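Local structure of BauA (Acinetobacter baumannii, 6HCP) at residues Glu171-Asp183 and Ala694-Phe706. The protein is an outer-membrane TonB-dependent receptor that takes up iron as ferric preacinetobactin. Numbering follows the deposited sequence. Where two conformers were deposited one is given.
With C8E ((hydroxyethyloxy)tri(ethyloxy)octane), chain B; EDO (1,2-ethanediol), chain R; PO4 (phosphate ion), chain C.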
loop_
_atom_site.group_PDB
_atom_site.type_symbol
_atom_site.label_atom_id
_atom_site.label_comp_id
_atom_site.label_asym_id
_atom_site.label_seq_id
_atom_site.Cartn_x
_atom_site.Cartn_y
_atom_site.Cartn_z
ATOM N N GLU A 171 4.105 -8.075 -42.829
ATOM C CA GLU A 171 5.482 -8.177 -42.340
ATOM C C GLU A 171 5.585 -9.283 -41.299
ATOM O O GLU A 171 4.775 -9.358 -40.376
ATOM C CB GLU A 171 5.937 -6.834 -41.764
ATOM C CG GLU A 171 6.335 -5.838 -42.840
ATOM C CD GLU A 171 7.036 -6.471 -44.031
ATOM O OE1 GLU A 171 8.173 -6.947 -43.850
ATOM O OE2 GLU A 171 6.404 -6.587 -45.107
ATOM N N PRO A 172 6.627 -10.137 -41.380
ATOM C CA PRO A 172 6.808 -11.220 -40.418
ATOM C C PRO A 172 6.893 -10.656 -38.990
ATOM O O PRO A 172 7.347 -9.540 -38.792
ATOM C CB PRO A 172 8.120 -11.892 -40.851
ATOM C CG PRO A 172 8.279 -11.496 -42.309
ATOM C CD PRO A 172 7.686 -10.105 -42.400
ATOM N N PHE A 173 6.384 -11.419 -38.025
ATOM C CA PHE A 173 6.141 -10.922 -36.685
ATOM C C PHE A 173 6.423 -12.027 -35.680
ATOM O O PHE A 173 6.028 -13.174 -35.890
ATOM C CB PHE A 173 4.688 -10.467 -36.548
ATOM C CG PHE A 173 4.321 -10.008 -35.162
ATOM C CD1 PHE A 173 4.718 -8.760 -34.711
ATOM C CD2 PHE A 173 3.489 -10.772 -34.360
ATOM C CE1 PHE A 173 4.301 -8.287 -33.477
ATOM C CE2 PHE A 173 3.083 -10.304 -33.119
ATOM C CZ PHE A 173 3.504 -9.072 -32.673
ATOM N N ALA A 174 7.133 -11.686 -34.603
ATOM C CA ALA A 174 7.323 -12.612 -33.515
ATOM C C ALA A 174 7.532 -11.839 -32.209
ATOM O O ALA A 174 8.400 -10.969 -32.120
ATOM C CB ALA A 174 8.475 -13.541 -33.803
ATOM N N ARG A 175 6.643 -12.077 -31.241
ATOM C CA ARG A 175 6.659 -11.331 -29.995
ATOM C C ARG A 175 6.555 -12.323 -28.838
ATOM O O ARG A 175 5.762 -13.251 -28.889
ATOM C CB ARG A 175 5.555 -10.270 -29.968
ATOM C CG ARG A 175 5.382 -9.599 -28.609
ATOM C CD ARG A 175 4.252 -8.596 -28.628
ATOM N NE ARG A 175 4.623 -7.467 -29.445
ATOM C CZ ARG A 175 3.786 -6.587 -29.957
ATOM N NH1 ARG A 175 2.490 -6.664 -29.688
ATOM N NH2 ARG A 175 4.255 -5.656 -30.768
ATOM N N LEU A 176 7.471 -12.187 -27.873
ATOM C CA LEU A 176 7.388 -12.898 -26.632
ATOM C C LEU A 176 7.051 -11.908 -25.508
ATOM O O LEU A 176 7.685 -10.864 -25.386
ATOM C CB LEU A 176 8.715 -13.609 -26.356
ATOM C CG LEU A 176 8.833 -14.225 -24.968
ATOM C CD1 LEU A 176 7.898 -15.414 -24.825
ATOM C CD2 LEU A 176 10.268 -14.635 -24.676
ATOM N N THR A 177 6.109 -12.311 -24.650
ATOM C CA THR A 177 5.709 -11.548 -23.469
ATOM C C THR A 177 5.788 -12.466 -22.244
ATOM O O THR A 177 5.314 -13.593 -22.265
ATOM C CB THR A 177 4.293 -10.972 -23.629
ATOM O OG1 THR A 177 4.196 -10.238 -24.845
ATOM C CG2 THR A 177 3.902 -10.060 -22.486
ATOM N N THR A 178 6.444 -11.996 -21.176
ATOM C CA THR A 178 6.401 -12.702 -19.907
ATOM C C THR A 178 5.495 -11.918 -18.952
ATOM O O THR A 178 5.382 -10.699 -19.057
ATOM C CB THR A 178 7.789 -12.919 -19.287
ATOM O OG1 THR A 178 8.378 -11.631 -19.128
ATOM C CG2 THR A 178 8.655 -13.847 -20.114
ATOM N N THR A 179 4.822 -12.655 -18.068
ATOM C CA THR A 179 3.813 -12.079 -17.189
ATOM C C THR A 179 4.056 -12.540 -15.753
ATOM O O THR A 179 4.387 -13.700 -15.477
ATOM C CB THR A 179 2.371 -12.385 -17.653
ATOM O OG1 THR A 179 2.058 -13.773 -17.562
ATOM C CG2 THR A 179 2.112 -11.944 -19.072
ATOM N N TYR A 180 3.663 -11.643 -14.847
ATOM C CA TYR A 180 3.508 -11.903 -13.441
ATOM C C TYR A 180 2.161 -11.313 -12.986
ATOM O O TYR A 180 1.764 -10.225 -13.409
ATOM C CB TYR A 180 4.675 -11.276 -12.662
ATOM C CG TYR A 180 4.423 -11.058 -11.199
ATOM C CD1 TYR A 180 4.677 -12.036 -10.259
ATOM C CD2 TYR A 180 3.894 -9.862 -10.755
ATOM C CE1 TYR A 180 4.423 -11.825 -8.912
ATOM C CE2 TYR A 180 3.638 -9.634 -9.417
ATOM C CZ TYR A 180 3.927 -10.609 -8.486
ATOM O OH TYR A 180 3.628 -10.341 -7.177
ATOM N N MET A 181 1.514 -12.036 -12.076
ATOM C CA MET A 181 0.407 -11.508 -11.327
ATOM C C MET A 181 0.570 -11.962 -9.879
ATOM O O MET A 181 0.948 -13.091 -9.609
ATOM C CB MET A 181 -0.942 -11.989 -11.887
ATOM C CG MET A 181 -2.130 -11.515 -11.068
ATOM S SD MET A 181 -3.740 -11.808 -11.905
ATOM C CE MET A 181 -3.746 -13.578 -12.145
ATOM N N SER A 182 0.333 -11.047 -8.940
ATOM C CA SER A 182 0.471 -11.375 -7.523
ATOM C C SER A 182 -0.526 -12.472 -7.148
ATOM O O SER A 182 -1.590 -12.587 -7.779
ATOM C CB SER A 182 0.303 -10.136 -6.676
ATOM O OG SER A 182 -0.983 -9.556 -6.824
ATOM N N ASP A 183 -0.158 -13.347 -6.204
ATOM C CA ASP A 183 1.085 -13.310 -5.436
ATOM C C ASP A 183 2.249 -13.986 -6.181
ATOM O O ASP A 183 3.418 -13.704 -5.877
ATOM C CB ASP A 183 0.896 -14.005 -4.089
ATOM C CG ASP A 183 0.151 -13.179 -3.060
ATOM O OD1 ASP A 183 0.113 -11.971 -3.243
ATOM O OD2 ASP A 183 -0.343 -13.771 -2.078
ATOM N N ALA A 694 -12.614 -8.844 -6.020
ATOM C CA ALA A 694 -11.203 -9.135 -6.109
ATOM C C ALA A 694 -10.422 -8.145 -5.252
ATOM O O ALA A 694 -10.713 -6.953 -5.240
ATOM C CB ALA A 694 -10.754 -9.063 -7.548
ATOM N N PRO A 695 -9.373 -8.613 -4.548
ATOM C CA PRO A 695 -8.510 -7.715 -3.769
ATOM C C PRO A 695 -7.549 -6.914 -4.658
ATOM O O PRO A 695 -7.477 -7.125 -5.878
ATOM C CB PRO A 695 -7.720 -8.702 -2.918
ATOM C CG PRO A 695 -7.537 -9.887 -3.835
ATOM C CD PRO A 695 -8.856 -9.985 -4.605
ATOM N N ARG A 696 -6.745 -6.059 -4.025
ATOM C CA ARG A 696 -5.622 -5.396 -4.701
ATOM C C ARG A 696 -4.791 -6.458 -5.420
ATOM O O ARG A 696 -4.458 -7.468 -4.830
ATOM C CB ARG A 696 -4.728 -4.682 -3.677
ATOM C CG ARG A 696 -3.549 -3.948 -4.299
ATOM C CD ARG A 696 -2.605 -3.431 -3.218
ATOM N NE ARG A 696 -3.244 -2.406 -2.420
ATOM C CZ ARG A 696 -3.301 -2.360 -1.081
ATOM N NH1 ARG A 696 -2.801 -3.338 -0.340
ATOM N NH2 ARG A 696 -3.835 -1.302 -0.491
ATOM N N THR A 697 -4.498 -6.217 -6.696
ATOM C CA THR A 697 -3.856 -7.203 -7.535
ATOM C C THR A 697 -2.762 -6.478 -8.335
ATOM O O THR A 697 -3.026 -5.454 -8.971
ATOM C CB THR A 697 -4.868 -7.906 -8.468
ATOM O OG1 THR A 697 -5.848 -8.612 -7.703
ATOM C CG2 THR A 697 -4.206 -8.880 -9.408
ATOM N N TYR A 698 -1.537 -7.024 -8.277
ATOM C CA TYR A 698 -0.376 -6.464 -9.005
ATOM C C TYR A 698 -0.142 -7.286 -10.277
ATOM O O TYR A 698 -0.200 -8.510 -10.234
ATOM C CB TYR A 698 0.884 -6.485 -8.127
ATOM C CG TYR A 698 0.797 -5.789 -6.781
ATOM C CD1 TYR A 698 0.207 -6.402 -5.684
ATOM C CD2 TYR A 698 1.375 -4.550 -6.574
ATOM C CE1 TYR A 698 0.138 -5.779 -4.445
ATOM C CE2 TYR A 698 1.266 -3.889 -5.358
ATOM C CZ TYR A 698 0.695 -4.529 -4.276
ATOM O OH TYR A 698 0.673 -3.948 -3.034
ATOM N N MET A 699 0.114 -6.612 -11.401
ATOM C CA MET A 699 0.426 -7.286 -12.668
ATOM C C MET A 699 1.644 -6.629 -13.325
ATOM O O MET A 699 1.708 -5.398 -13.437
ATOM C CB MET A 699 -0.755 -7.222 -13.642
ATOM C CG MET A 699 -2.024 -7.926 -13.124
ATOM S SD MET A 699 -3.277 -7.979 -14.420
ATOM C CE MET A 699 -4.738 -8.494 -13.507
ATOM N N LEU A 700 2.598 -7.467 -13.752
ATOM C CA LEU A 700 3.756 -7.007 -14.533
ATOM C C LEU A 700 3.836 -7.786 -15.843
ATOM O O LEU A 700 3.613 -8.985 -15.847
ATOM C CB LEU A 700 5.035 -7.232 -13.726
ATOM C CG LEU A 700 5.091 -6.536 -12.362
ATOM C CD1 LEU A 700 6.274 -7.045 -11.546
ATOM C CD2 LEU A 700 5.147 -5.028 -12.519
ATOM N N SER A 701 4.252 -7.103 -16.915
ATOM C CA SER A 701 4.596 -7.800 -18.124
ATOM C C SER A 701 5.746 -7.095 -18.842
ATOM O O SER A 701 5.893 -5.876 -18.763
ATOM C CB SER A 701 3.405 -7.998 -19.042
ATOM O OG SER A 701 2.958 -6.789 -19.613
ATOM N N VAL A 702 6.476 -7.893 -19.630
ATOM C CA VAL A 702 7.542 -7.418 -20.499
ATOM C C VAL A 702 7.400 -8.117 -21.852
ATOM O O VAL A 702 7.303 -9.338 -21.890
ATOM C CB VAL A 702 8.923 -7.710 -19.884
ATOM C CG1 VAL A 702 10.048 -7.289 -20.816
ATOM C CG2 VAL A 702 9.073 -7.054 -18.521
ATOM N N SER A 703 7.378 -7.336 -22.937
ATOM C CA SER A 703 7.325 -7.887 -24.268
ATOM C C SER A 703 8.581 -7.486 -25.060
ATOM O O SER A 703 9.106 -6.387 -24.910
ATOM C CB SER A 703 6.078 -7.458 -24.981
ATOM O OG SER A 703 6.188 -6.112 -25.409
ATOM N N TYR A 704 9.006 -8.408 -25.929
ATOM C CA TYR A 704 10.132 -8.227 -26.832
ATOM C C TYR A 704 9.732 -8.721 -28.228
ATOM O O TYR A 704 9.258 -9.858 -28.371
ATOM C CB TYR A 704 11.335 -9.018 -26.315
ATOM C CG TYR A 704 12.541 -8.994 -27.226
ATOM C CD1 TYR A 704 13.495 -7.996 -27.111
ATOM C CD2 TYR A 704 12.796 -10.035 -28.102
ATOM C CE1 TYR A 704 14.657 -8.013 -27.867
ATOM C CE2 TYR A 704 13.939 -10.054 -28.885
ATOM C CZ TYR A 704 14.863 -9.029 -28.783
ATOM O OH TYR A 704 15.963 -9.014 -29.588
ATOM N N ASP A 705 9.962 -7.870 -29.240
ATOM C CA ASP A 705 9.710 -8.213 -30.644
ATOM C C ASP A 705 11.021 -8.650 -31.323
ATOM O O ASP A 705 11.995 -7.888 -31.361
ATOM C CB ASP A 705 9.131 -7.016 -31.394
ATOM C CG ASP A 705 7.689 -6.690 -31.020
ATOM O OD1 ASP A 705 7.243 -7.134 -29.950
ATOM O OD2 ASP A 705 7.069 -5.924 -31.748
ATOM N N PHE A 706 11.029 -9.869 -31.858
ATOM C CA PHE A 706 12.196 -10.436 -32.537
ATOM C C PHE A 706 12.318 -9.846 -33.949
ATOM O O PHE A 706 13.379 -9.968 -34.572
ATOM C CB PHE A 706 12.121 -11.962 -32.575
ATOM C CG PHE A 706 12.250 -12.640 -31.235
ATOM C CD1 PHE A 706 11.138 -12.832 -30.430
ATOM C CD2 PHE A 706 13.470 -13.119 -30.794
ATOM C CE1 PHE A 706 11.253 -13.474 -29.210
ATOM C CE2 PHE A 706 13.583 -13.759 -29.570
ATOM C CZ PHE A 706 12.473 -13.937 -28.779
ATOM O OXT PHE A 706 11.451 -9.112 -34.438
HETATM C C2 C8E B . 0.284 3.155 -3.888
HETATM C C3 C8E B . 0.478 2.944 -2.385
HETATM C C4 C8E B . -0.828 2.534 -1.689
HETATM C C5 C8E B . -0.635 2.208 -0.201
HETATM C C6 C8E B . 0.113 0.904 0.095
HETATM C C7 C8E B . -0.499 -0.275 -0.650
HETATM C C8 C8E B . 0.235 -0.538 -1.966
HETATM O O9 C8E B . 1.632 -0.336 -1.749
HETATM C C10 C8E B . 2.419 -0.662 -2.889
HETATM C C11 C8E B . 3.516 0.382 -3.034
HETATM O O12 C8E B . 3.536 0.866 -4.379
HETATM C C13 C8E B . 4.422 1.977 -4.556
HETATM C C14 C8E B . 5.226 1.849 -5.851
HETATM O O15 C8E B . 4.509 1.068 -6.815
HETATM C C16 C8E B . 5.001 -0.267 -6.992
HETATM C C17 C8E B . 4.693 -0.773 -8.403
HETATM O O18 C8E B . 4.807 -2.200 -8.439
HETATM C C19 C8E B . 4.408 -2.746 -9.692
HETATM C C20 C8E B . 3.391 -3.869 -9.491
HETATM C C1 EDO R . 7.518 -10.060 -16.166
HETATM O O1 EDO R . 7.665 -11.455 -15.853
HETATM C C2 EDO R . 7.931 -9.189 -14.988
HETATM O O2 EDO R . 9.024 -9.783 -14.295
HETATM P P PO4 C . -1.958 -3.172 3.294
HETATM O O1 PO4 C . -1.294 -2.234 4.288
HETATM O O2 PO4 C . -3.403 -2.778 3.000
HETATM O O3 PO4 C . -1.897 -4.588 3.805
HETATM O O4 PO4 C . -1.152 -3.108 2.018
HETATM O O HOH W 1 8.499 -8.800 -34.782
HETATM O O HOH W 2 -1.995 -9.059 -4.540
#
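Strands 173-181 and 697-705 close the beta-barrel of this TonB-dependent receptor. They are its first and last strands, and they run antiparallel. The backbone N-H of F706, the C-terminal residue, donates to A174 O. From there paired N-H...O bonds join L176 with Y704, T178 with V702 and Y180 with L700. At the far end S182 N reaches Y698 O at 2.9 Å. S182 OG in turn accepts from Y698 N at 3.0 Å, so a side chain takes over where the regular ladder ends.

The face bearing R175, T177, T179 and M181 turns to the plug side: M699 and S701 of this face touch K78 and Q76. In the salt bridge here R175 NE meets D705 OD1 at 2.7 Å in a straight bond, and R175 NH2 meets D705 OD2 at 3.0 Å. The guanidinium and carboxylate planes are 23° apart. R175 has CG opposite its backbone N (chi1 171°) and bends at chi3, -69°, which turns its NE and NH2 side to D705.

On the outer face Y180 CD2 touches L700 CD1 at 3.8 Å, and L700 CD2 meets the detergent C8E, as lipid might. L176 CB packs at the F706 ring edge. T178 and Y704 add hydroxyls there. Y180 and Y698 pack on L652 and L676 of the second subunit. The two bonds to D705, with F173 CZ over one face, would fix the rotation of the R175 guanidinium.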